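Local coordinates for protein nitrilotriacetate monooxygenase (PDB 3SDO) that probably acts as a flavin-dependent monooxygenase of the NtaA/SnaA/DszA family, using molecular oxygen to oxidise its substrate, at residues T98-S101 with S102-E105; G225-L228 with A229-A233; L328-D331 with G332-S335. One frame throughout, in Å; residues are numbered along the deposited sequence.

Contact 1. Residues T98-S101 with S102-E105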
ATOM      1  N   THR A  98       2.015   6.525  -6.539  1.00 19.47           N
ATOM      2  CA  THR A  98       1.099   6.457  -7.674  1.00 19.50           C
ATOM      3  C   THR A  98      -0.117   5.563  -7.398  1.00 19.49           C
ATOM      4  O   THR A  98       0.005   4.478  -6.850  1.00 18.38           O
ATOM      5  CB  THR A  98       1.836   5.958  -8.943  1.00 20.40           C
ATOM      6  OG1 THR A  98       2.745   6.967  -9.381  1.00 23.33           O
ATOM      7  CG2 THR A  98       0.864   5.641 -10.076  1.00 19.74           C
ATOM      8  N   MET A  99      -1.297   6.021  -7.804  1.00 20.22           N
ATOM      9  CA  MET A  99      -2.467   5.164  -7.853  1.00 20.82           C
ATOM     10  C   MET A  99      -3.418   5.665  -8.935  1.00 22.13           C
ATOM     11  O   MET A  99      -3.618   6.861  -9.091  1.00 21.38           O
ATOM     12  CB  MET A  99      -3.181   5.081  -6.508  1.00 20.74           C
ATOM     13  CG  MET A  99      -4.120   3.879  -6.434  1.00 22.96           C
ATOM     14  SD  MET A  99      -4.884   3.739  -4.825  1.00 25.37           S
ATOM     15  CE  MET A  99      -3.518   3.145  -3.816  1.00 23.17           C
ATOM     16  N   SER A 100      -3.969   4.721  -9.688  1.00 23.20           N
ATOM     17  CA  SER A 100      -4.793   5.012 -10.848  1.00 25.68           C
ATOM     18  C   SER A 100      -6.227   5.385 -10.465  1.00 25.36           C
ATOM     19  O   SER A 100      -6.834   4.769  -9.596  1.00 26.12           O
ATOM     20  CB  SER A 100      -4.812   3.787 -11.793  1.00 26.79           C
ATOM     21  OG  SER A 100      -6.063   3.671 -12.450  1.00 29.75           O
ATOM     22  N   SER A 101      -6.767   6.383 -11.151  1.00 25.84           N
ATOM     23  CA  SER A 101      -8.151   6.783 -10.983  1.00 26.46           C
ATOM     24  C   SER A 101      -9.110   5.776 -11.594  1.00 26.91           C
ATOM     25  O   SER A 101     -10.222   5.673 -11.136  1.00 27.04           O
ATOM     26  CB  SER A 101      -8.419   8.121 -11.678  1.00 26.92           C
ATOM     27  OG  SER A 101      -7.438   9.058 -11.335  1.00 28.54           O
ATOM     28  N   SER A 102      -8.695   5.070 -12.646  1.00 27.27           N
ATOM     29  CA  SER A 102      -9.631   4.182 -13.376  1.00 28.52           C
ATOM     30  C   SER A 102      -9.804   2.833 -12.705  1.00 27.63           C
ATOM     31  O   SER A 102     -10.841   2.192 -12.867  1.00 28.25           O
ATOM     32  CB  SER A 102      -9.175   3.971 -14.819  1.00 28.96           C
ATOM     33  OG  SER A 102      -9.025   5.211 -15.490  1.00 32.21           O
ATOM     34  N   TYR A 103      -8.818   2.417 -11.916  1.00 26.63           N
ATOM     35  CA  TYR A 103      -8.804   1.055 -11.393  1.00 26.46           C
ATOM     36  C   TYR A 103      -8.739   0.996  -9.867  1.00 26.38           C
ATOM     37  O   TYR A 103      -8.195   0.065  -9.305  1.00 24.98           O
ATOM     38  CB  TYR A 103      -7.651   0.282 -12.041  1.00 26.70           C
ATOM     39  CG  TYR A 103      -7.708   0.338 -13.556  1.00 27.25           C
ATOM     40  CD1 TYR A 103      -8.832  -0.099 -14.238  1.00 28.00           C
ATOM     41  CD2 TYR A 103      -6.672   0.900 -14.297  1.00 28.86           C
ATOM     42  CE1 TYR A 103      -8.903  -0.037 -15.632  1.00 29.47           C
ATOM     43  CE2 TYR A 103      -6.727   0.953 -15.694  1.00 29.30           C
ATOM     44  CZ  TYR A 103      -7.851   0.491 -16.348  1.00 30.22           C
ATOM     45  OH  TYR A 103      -7.913   0.559 -17.721  1.00 31.66           O
ATOM     46  N   SER A 104      -9.337   1.996  -9.226  1.00 27.19           N
ATOM     47  CA  SER A 104      -9.400   2.091  -7.771  1.00 27.66           C
ATOM     48  C   SER A 104     -10.736   2.695  -7.396  1.00 27.65           C
ATOM     49  O   SER A 104     -11.268   3.565  -8.109  1.00 28.45           O
ATOM     50  CB  SER A 104      -8.333   3.021  -7.273  1.00 28.03           C
ATOM     51  OG  SER A 104      -8.707   4.355  -7.632  1.00 30.03           O
ATOM     52  N   GLU A 105     -11.298   2.231  -6.295  1.00 26.40           N
ATOM     53  CA  GLU A 105     -12.523   2.847  -5.772  1.00 26.04           C
ATOM     54  C   GLU A 105     -12.136   4.095  -4.978  1.00 23.99           C
ATOM     55  O   GLU A 105     -11.281   4.014  -4.095  1.00 22.00           O
ATOM     56  CB  GLU A 105     -13.288   1.868  -4.882  1.00 26.32           C
ATOM     57  CG  GLU A 105     -14.040   0.803  -5.637  1.00 30.78           C
ATOM     58  CD  GLU A 105     -15.392   1.287  -6.241  1.00 37.02           C
ATOM     59  OE1 GLU A 105     -15.898   2.387  -5.893  1.00 40.66           O
ATOM     60  OE2 GLU A 105     -15.965   0.535  -7.058  1.00 40.52           O
TER
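Ser100 meets Ser102, Tyr103 and Ser104 through both its hydroxyl and its carbonyl. Two backbone N-H groups converge on the hydroxyl. Tyr103 N donates to Ser100 OG over 3.1 Å, and Ser102 N reaches Ser100 OG at 3.0 Å, a weak bond because its N-H...O angle is only 126°. The carbonyl takes one bond: Ser104 OG donates a hydrogen bond to Ser100 O at 2.7 Å, lying in the carbonyl plane with a C=O...O angle of 157°. With chi1 at 72°, Ser104 OG sits between its own N and carbonyl carbon, a setting that turns the hydroxyl back to the strand end. The same OG is also hydrogen-bonded to His157 NE2, which ties this partly buried turn to helix 150-165.

Van der Waals contacts are sparser. Ser100 OG lies obliquely to the Tyr103 ring, 3.4 Å from Tyr103 CD2, and Met99 SD approaches Ser104 CB at 4.3 Å. Tyr103 also stacks on Tyr140, and its carbonyl accepts a bond from Asn108 of the second subunit.

Together these contacts shape the loop at the C-terminal end of a parallel barrel strand, where luciferase-like TIM barrels place their active site; Thr98 is a predicted FMN ligand.

Contact 2. Residues G225-L228 with A229-A233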
ATOM      1  N   GLY A 225      -4.485  16.990 -19.956  1.00 25.43           N
ATOM      2  CA  GLY A 225      -3.610  16.710 -18.811  1.00 24.91           C
ATOM      3  C   GLY A 225      -3.155  17.980 -18.103  1.00 24.23           C
ATOM      4  O   GLY A 225      -3.224  18.085 -16.881  1.00 24.12           O
ATOM      5  N   ILE A 226      -2.704  18.955 -18.875  1.00 23.91           N
ATOM      6  CA  ILE A 226      -2.224  20.227 -18.323  1.00 23.87           C
ATOM      7  C   ILE A 226      -3.359  20.973 -17.631  1.00 24.13           C
ATOM      8  O   ILE A 226      -3.194  21.533 -16.551  1.00 21.88           O
ATOM      9  CB  ILE A 226      -1.563  21.084 -19.416  1.00 24.34           C
ATOM     10  CG1 ILE A 226      -0.230  20.454 -19.797  1.00 25.62           C
ATOM     11  CG2 ILE A 226      -1.326  22.533 -18.946  1.00 24.17           C
ATOM     12  CD1 ILE A 226       0.411  21.037 -21.055  1.00 25.54           C
ATOM     13  N   ASP A 227      -4.528  20.958 -18.253  1.00 25.51           N
ATOM     14  CA  ASP A 227      -5.676  21.612 -17.680  1.00 26.48           C
ATOM     15  C   ASP A 227      -6.119  20.965 -16.356  1.00 26.08           C
ATOM     16  O   ASP A 227      -6.454  21.656 -15.388  1.00 24.87           O
ATOM     17  CB  ASP A 227      -6.830  21.590 -18.672  1.00 28.08           C
ATOM     18  CG  ASP A 227      -7.881  22.612 -18.335  1.00 31.87           C
ATOM     19  OD1 ASP A 227      -7.521  23.810 -18.210  1.00 35.02           O
ATOM     20  OD2 ASP A 227      -9.051  22.212 -18.182  1.00 37.72           O
ATOM     21  N   LEU A 228      -6.146  19.641 -16.313  1.00 25.34           N
ATOM     22  CA  LEU A 228      -6.458  18.973 -15.059  1.00 25.14           C
ATOM     23  C   LEU A 228      -5.430  19.369 -14.005  1.00 23.89           C
ATOM     24  O   LEU A 228      -5.804  19.649 -12.877  1.00 23.29           O
ATOM     25  CB  LEU A 228      -6.503  17.450 -15.228  1.00 25.22           C
ATOM     26  CG  LEU A 228      -6.880  16.644 -13.987  1.00 26.13           C
ATOM     27  CD1 LEU A 228      -8.202  17.061 -13.418  1.00 24.53           C
ATOM     28  CD2 LEU A 228      -6.858  15.138 -14.326  1.00 28.34           C
ATOM     29  N   ALA A 229      -4.151  19.413 -14.371  1.00 24.02           N
ATOM     30  CA  ALA A 229      -3.092  19.775 -13.399  1.00 23.92           C
ATOM     31  C   ALA A 229      -3.313  21.174 -12.831  1.00 24.42           C
ATOM     32  O   ALA A 229      -3.218  21.392 -11.622  1.00 23.61           O
ATOM     33  CB  ALA A 229      -1.697  19.663 -14.034  1.00 23.99           C
ATOM     34  N   GLY A 230      -3.601  22.125 -13.718  1.00 25.34           N
ATOM     35  CA  GLY A 230      -3.902  23.511 -13.324  1.00 26.18           C
ATOM     36  C   GLY A 230      -5.102  23.642 -12.397  1.00 26.30           C
ATOM     37  O   GLY A 230      -5.080  24.453 -11.461  1.00 26.13           O
ATOM     38  N   ARG A 231      -6.132  22.828 -12.630  1.00 26.50           N
ATOM     39  CA  ARG A 231      -7.340  22.861 -11.812  1.00 27.22           C
ATOM     40  C   ARG A 231      -7.211  22.120 -10.490  1.00 26.11           C
ATOM     41  O   ARG A 231      -7.979  22.400  -9.567  1.00 25.05           O
ATOM     42  CB  ARG A 231      -8.509  22.242 -12.562  1.00 28.66           C
ATOM     43  CG  ARG A 231      -9.047  23.138 -13.676  1.00 33.29           C
ATOM     44  CD  ARG A 231      -9.792  22.340 -14.720  1.00 38.16           C
ATOM     45  NE  ARG A 231     -10.705  21.373 -14.119  1.00 41.04           N
ATOM     46  CZ  ARG A 231     -10.934  20.139 -14.590  1.00 44.52           C
ATOM     47  NH1 ARG A 231     -10.314  19.674 -15.682  1.00 45.41           N
ATOM     48  NH2 ARG A 231     -11.796  19.353 -13.959  1.00 45.96           N
ATOM     49  N   SER A 232      -6.280  21.159 -10.397  1.00 23.82           N
ATOM     50  CA  SER A 232      -6.305  20.227  -9.241  1.00 23.22           C
ATOM     51  C   SER A 232      -4.962  19.733  -8.678  1.00 22.01           C
ATOM     52  O   SER A 232      -4.951  19.122  -7.619  1.00 22.16           O
ATOM     53  CB  SER A 232      -7.197  19.010  -9.558  1.00 22.96           C
ATOM     54  OG  SER A 232      -6.587  18.156 -10.541  1.00 22.67           O
ATOM     55  N   ALA A 233      -3.837  20.002  -9.330  1.00 20.74           N
ATOM     56  CA  ALA A 233      -2.551  19.516  -8.792  1.00 20.30           C
ATOM     57  C   ALA A 233      -1.889  20.519  -7.845  1.00 19.56           C
ATOM     58  O   ALA A 233      -1.994  21.730  -8.050  1.00 20.16           O
ATOM     59  CB  ALA A 233      -1.615  19.177  -9.926  1.00 19.69           C
TER
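Leu228, Asp227 and their partners Ser232 and Arg231 form a local contact along the last turns of helix 223-232, the crossover helix of the beta-alpha-beta unit between strands 215-218 and 235-238. The evidence for regular helix is three successive i to i+4 backbone bonds, from Ala229 N, Gly230 N and Arg231 N to Gly225 O, Ile226 O and Asp227 O respectively, at 2.9 to 3.0 Å.

At the next carbonyl the pattern changes. Ser232 N still points to Leu228 O, but its angle of 122° makes the bond weak, and Ser232 OG adds a second donor to Leu228 O at 2.9 Å. This hydroxyl comes from above the carbonyl plane, 44° out of it. Ser232 OG also touches Leu228 CD1 at 3.5 Å and is bonded to Gln218 NE2 on strand 215-218.

On the outer side, Asp227 and Arg231 make a long salt bridge, Asp227 OD2 to Arg231 NH1 3.8 Å, with OD2 near the guanidinium plane and the two flat groups clearly tilted against each other. Arg231 bends at chi3 (45°), bringing its guanidinium back over Leu228, so that Leu228 CD1 lies over one face, 4.1 Å from Arg231 NH1. Leu228 itself packs on Ala154 and Ala155 of helix 150-165.

The polar atoms thus divide the work: a side-chain hydroxyl supplements the weak backbone bond at Leu228 O, while the stretched ion pair probably contributes only modest electrostatic attraction.

Contact 3. Residues L328-D331 with G332-S335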
ATOM      1  N   LEU A 328      15.105  -1.169 -46.881  1.00 44.77           N
ATOM      2  CA  LEU A 328      14.214  -1.771 -45.882  1.00 43.75           C
ATOM      3  C   LEU A 328      13.049  -0.846 -45.522  1.00 43.92           C
ATOM      4  O   LEU A 328      13.223   0.361 -45.395  1.00 43.76           O
ATOM      5  CB  LEU A 328      14.978  -2.119 -44.594  1.00 41.98           C
ATOM      6  CG  LEU A 328      16.129  -3.119 -44.682  1.00 40.86           C
ATOM      7  CD1 LEU A 328      16.825  -3.185 -43.297  1.00 40.05           C
ATOM      8  CD2 LEU A 328      15.666  -4.500 -45.181  1.00 39.04           C
ATOM      9  N   GLY A 329      11.872  -1.432 -45.344  1.00 44.45           N
ATOM     10  CA  GLY A 329      10.703  -0.700 -44.865  1.00 45.28           C
ATOM     11  C   GLY A 329      10.639  -0.626 -43.341  1.00 43.80           C
ATOM     12  O   GLY A 329      11.591  -0.990 -42.650  1.00 42.16           O
ATOM     13  N   SER A 330       9.497  -0.156 -42.832  1.00 44.34           N
ATOM     14  CA  SER A 330       9.237  -0.029 -41.400  1.00 43.48           C
ATOM     15  C   SER A 330       7.730  -0.243 -41.134  1.00 45.10           C
ATOM     16  O   SER A 330       6.883   0.006 -42.012  1.00 46.20           O
ATOM     17  CB  SER A 330       9.696   1.352 -40.920  1.00 43.26           C
ATOM     18  OG  SER A 330       9.410   1.554 -39.543  1.00 43.39           O
ATOM     19  N   ASP A 331       7.403  -0.723 -39.937  1.00 44.64           N
ATOM     20  CA  ASP A 331       6.013  -0.933 -39.536  1.00 46.31           C
ATOM     21  C   ASP A 331       5.423   0.363 -38.955  1.00 46.64           C
ATOM     22  O   ASP A 331       5.127   0.441 -37.760  1.00 47.37           O
ATOM     23  CB  ASP A 331       5.917  -2.077 -38.511  1.00 46.67           C
ATOM     24  CG  ASP A 331       6.362  -3.427 -39.085  1.00 46.93           C
ATOM     25  OD1 ASP A 331       5.890  -3.783 -40.183  1.00 50.33           O
ATOM     26  OD2 ASP A 331       7.176  -4.131 -38.449  1.00 45.62           O
ATOM     27  N   GLY A 332       5.258   1.379 -39.803  1.00 45.93           N
ATOM     28  CA  GLY A 332       4.705   2.669 -39.374  1.00 45.95           C
ATOM     29  C   GLY A 332       5.668   3.579 -38.620  1.00 43.92           C
ATOM     30  O   GLY A 332       5.264   4.630 -38.122  1.00 44.61           O
ATOM     31  N   PHE A 333       6.941   3.190 -38.526  1.00 41.08           N
ATOM     32  CA  PHE A 333       7.938   4.026 -37.869  1.00 39.64           C
ATOM     33  C   PHE A 333       8.871   4.684 -38.885  1.00 37.69           C
ATOM     34  O   PHE A 333      10.013   4.981 -38.563  1.00 35.93           O
ATOM     35  CB  PHE A 333       8.770   3.212 -36.871  1.00 38.90           C
ATOM     36  CG  PHE A 333       7.953   2.427 -35.882  1.00 41.34           C
ATOM     37  CD1 PHE A 333       7.299   3.069 -34.841  1.00 44.68           C
ATOM     38  CD2 PHE A 333       7.873   1.043 -35.973  1.00 42.28           C
ATOM     39  CE1 PHE A 333       6.545   2.349 -33.914  1.00 45.82           C
ATOM     40  CE2 PHE A 333       7.123   0.309 -35.048  1.00 44.10           C
ATOM     41  CZ  PHE A 333       6.456   0.972 -34.020  1.00 45.83           C
ATOM     42  N   GLN A 334       8.389   4.927 -40.100  1.00 37.73           N
ATOM     43  CA  GLN A 334       9.254   5.459 -41.162  1.00 37.26           C
ATOM     44  C   GLN A 334       9.940   6.770 -40.791  1.00 37.41           C
ATOM     45  O   GLN A 334      11.071   6.999 -41.215  1.00 37.02           O
ATOM     46  CB  GLN A 334       8.513   5.635 -42.481  1.00 38.63           C
ATOM     47  CG  GLN A 334       8.114   4.334 -43.156  1.00 37.83           C
ATOM     48  CD  GLN A 334       6.811   3.772 -42.632  1.00 38.60           C
ATOM     49  OE1 GLN A 334       6.187   4.338 -41.716  1.00 38.72           O
ATOM     50  NE2 GLN A 334       6.379   2.662 -43.214  1.00 37.52           N
ATOM     51  N   SER A 335       9.273   7.618 -40.005  1.00 38.03           N
ATOM     52  CA  SER A 335       9.881   8.876 -39.574  1.00 38.60           C
ATOM     53  C   SER A 335      11.057   8.625 -38.622  1.00 37.19           C
ATOM     54  O   SER A 335      12.056   9.364 -38.628  1.00 36.43           O
ATOM     55  CB  SER A 335       8.846   9.804 -38.907  1.00 40.69           C
ATOM     56  OG  SER A 335       8.814   9.639 -37.494  1.00 41.88           O
TER
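Gly332 N reaches back to Ser330 O at 3.1 Å across an inverse gamma turn centred on Asp331, in a weak bond with an N-H...O angle of 140°. Gly332 follows the turn with a positive phi, a backbone setting that by itself favours glycine.

Beyond the turn comes a further weak bond, from Phe333 N to Ser330 OG, at 3.1 Å. Ser330 chi1 of 177° carries the hydroxyl opposite its own nitrogen and beside Phe333, where it approaches the ring edge close to the ring plane, leaving Ser330 OG 3.2 Å from Phe333 CB. The same hydroxyl is also hydrogen-bonded to the carbonyl of Phe307.

Asp331 O lies over one face of the Phe333 ring, 3.3 Å from Phe333 CD2. Gln334, bent at chi2 (84°), folds its chain across Ser330, with Gln334 CG 4.0 Å from Ser330 CB. Gln334 NE2 comes within 3.0 Å of Ser330 O, but the angle is too poor for a hydrogen bond.

Phe333 is the N-cap residue of helix 334-346, which this surface turn leads into. Its ring meets Phe307 edge-to-face and His306 obliquely, setting the turn against the end of helix 297-307.

The three contacts follow one another along the chain of this luciferase-like protein. Contacts 1 and 2 both belong to the parallel barrel, one in the loop leaving a strand and the other in a crossover helix; their centres are about 17 Å apart, without touching, and helix 150-165 packs against both. Contact 3 lies about 36 Å from contact 1 and 35 Å from contact 2, centre to centre, away from the predicted FMN site. Contact 2 is buried, contact 1 partly buried and contact 3 at the surface. Serine hydroxyls take part in all three: between the paired segments they accept backbone N-H groups in contacts 1 and 3 and donate to carbonyls in contacts 1 and 2. Contact 2 alone includes an ion pair.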